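Local coordinates for haloalkane dehalogenase (Mycobacterium rhodesiae, PDB 4MJ3), which probably catalyses the hydrolytic cleavage of carbon-halogen bonds in haloalkanes, releasing an alcohol and a halide ion, as an alpha/beta-hydrolase-fold dehalogenase, at residues H155-G158 with E159-A163. Sequence-based numbering, arbitrary orientation.
Sequences HHPG and EAFLA
H156 sets its imidazole beside the first turn of the helix, where the edge of the ring meets the carboxylate of E159: CE1 lies 3.5 Å from E159 OE2, near the ring plane, and the two flat groups are turned 35° apart. One water ties them together, 2.8 Å from H156 NE2 and donating to E159 OE2. The glutamate chain reaches back to this point through its bend at chi2 (-49°). L162 crosses the histidine at about a right angle, its CD1 methyl oblique to the ring and 3.7 Å from H156 NE2, while the other methyl, CD2, looks to P157 CG. P157 also meets the two rings: its CD sits over one face of the imidazole, offset toward the rim, and its CB packs 3.8 Å from F161 CD2. F161 is the buried member, and V216 also touches it. This is the N-terminal end of helix 159-170, which follows strand 140-145 of the alpha/beta hydrolase sheet by way of a loop; here, as in other haloalkane dehalogenases, the helical cap domain probably begins. G158 is the N-cap residue, and its carbonyl opens the helical pattern by accepting L162 N at 3.2 Å, nearly straight at 165°. A second water accepts the F161 N-H and donates to P157 O, its oxygen 2.8 Å from that carbonyl O, serving an amide of the helix's first turn.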
loop_
_atom_site.group_PDB
_atom_site.type_symbol
_atom_site.label_atom_id
_atom_site.label_comp_id
_atom_site.label_asym_id
_atom_site.label_seq_id
_atom_site.Cartn_x
_atom_site.Cartn_y
_atom_site.Cartn_z
ATOM N N HIS A 155 2.595 -18.403 -10.143
ATOM C CA HIS A 155 1.187 -18.612 -10.472
ATOM C C HIS A 155 0.660 -17.510 -11.396
ATOM O O HIS A 155 1.087 -16.387 -11.303
ATOM C CB HIS A 155 0.372 -18.683 -9.172
ATOM C CG HIS A 155 0.822 -19.786 -8.271
ATOM N ND1 HIS A 155 0.526 -21.108 -8.516
ATOM C CD2 HIS A 155 1.623 -19.774 -7.181
ATOM C CE1 HIS A 155 1.115 -21.865 -7.608
ATOM N NE2 HIS A 155 1.785 -21.080 -6.784
ATOM N N HIS A 156 -0.244 -17.874 -12.304
ATOM C CA HIS A 156 -0.875 -16.932 -13.241
ATOM C C HIS A 156 -1.623 -15.883 -12.423
ATOM O O HIS A 156 -2.336 -16.231 -11.497
ATOM C CB HIS A 156 -1.841 -17.693 -14.154
ATOM C CG HIS A 156 -2.345 -16.899 -15.319
ATOM N ND1 HIS A 156 -3.493 -16.143 -15.262
ATOM C CD2 HIS A 156 -1.847 -16.735 -16.570
ATOM C CE1 HIS A 156 -3.687 -15.548 -16.425
ATOM N NE2 HIS A 156 -2.706 -15.896 -17.240
ATOM N N PRO A 157 -1.457 -14.585 -12.748
ATOM C CA PRO A 157 -2.044 -13.519 -11.935
ATOM C C PRO A 157 -3.549 -13.300 -12.156
ATOM O O PRO A 157 -4.157 -12.531 -11.426
ATOM C CB PRO A 157 -1.267 -12.272 -12.401
ATOM C CG PRO A 157 -0.990 -12.561 -13.844
ATOM C CD PRO A 157 -0.719 -14.044 -13.914
ATOM N N GLY A 158 -4.094 -13.895 -13.213
ATOM C CA GLY A 158 -5.498 -13.786 -13.549
ATOM C C GLY A 158 -5.722 -12.758 -14.645
ATOM O O GLY A 158 -4.914 -11.828 -14.827
ATOM N N GLU A 159 -6.818 -12.926 -15.390
ATOM C CA GLU A 159 -7.130 -12.036 -16.515
ATOM C C GLU A 159 -7.404 -10.612 -16.079
ATOM O O GLU A 159 -7.107 -9.666 -16.815
ATOM C CB GLU A 159 -8.306 -12.588 -17.338
ATOM C CG GLU A 159 -7.964 -13.809 -18.184
ATOM C CD GLU A 159 -6.696 -13.658 -19.017
ATOM O OE1 GLU A 159 -6.509 -12.608 -19.678
ATOM O OE2 GLU A 159 -5.880 -14.606 -19.013
ATOM N N ALA A 160 -7.963 -10.439 -14.883
ATOM C CA ALA A 160 -8.298 -9.092 -14.413
ATOM C C ALA A 160 -7.027 -8.264 -14.214
ATOM O O ALA A 160 -6.938 -7.118 -14.668
ATOM C CB ALA A 160 -9.092 -9.173 -13.139
ATOM N N PHE A 161 -6.020 -8.858 -13.576
ATOM C CA PHE A 161 -4.742 -8.165 -13.477
ATOM C C PHE A 161 -4.148 -7.862 -14.848
ATOM O O PHE A 161 -3.680 -6.744 -15.096
ATOM C CB PHE A 161 -3.701 -8.923 -12.652
ATOM C CG PHE A 161 -2.364 -8.258 -12.721
ATOM C CD1 PHE A 161 -2.112 -7.109 -11.988
ATOM C CD2 PHE A 161 -1.401 -8.701 -13.611
ATOM C CE1 PHE A 161 -0.907 -6.433 -12.115
ATOM C CE2 PHE A 161 -0.184 -8.025 -13.732
ATOM C CZ PHE A 161 0.052 -6.905 -12.982
ATOM N N LEU A 162 -4.150 -8.837 -15.767
ATOM C CA LEU A 162 -3.564 -8.597 -17.088
ATOM C C LEU A 162 -4.235 -7.461 -17.865
ATOM O O LEU A 162 -3.579 -6.701 -18.597
ATOM C CB LEU A 162 -3.554 -9.889 -17.925
ATOM C CG LEU A 162 -2.616 -10.974 -17.368
ATOM C CD1 LEU A 162 -2.791 -12.266 -18.143
ATOM C CD2 LEU A 162 -1.162 -10.515 -17.422
ATOM N N ALA A 163 -5.543 -7.317 -17.703
ATOM C CA ALA A 163 -6.272 -6.230 -18.376
ATOM C C ALA A 163 -5.842 -4.877 -17.812
ATOM O O ALA A 163 -5.639 -3.906 -18.558
ATOM C CB ALA A 163 -7.764 -6.421 -18.198
HETATM O O HOH W 1 -3.269 -15.494 -19.973
HETATM O O HOH W 2 -6.495 -10.979 -11.510
#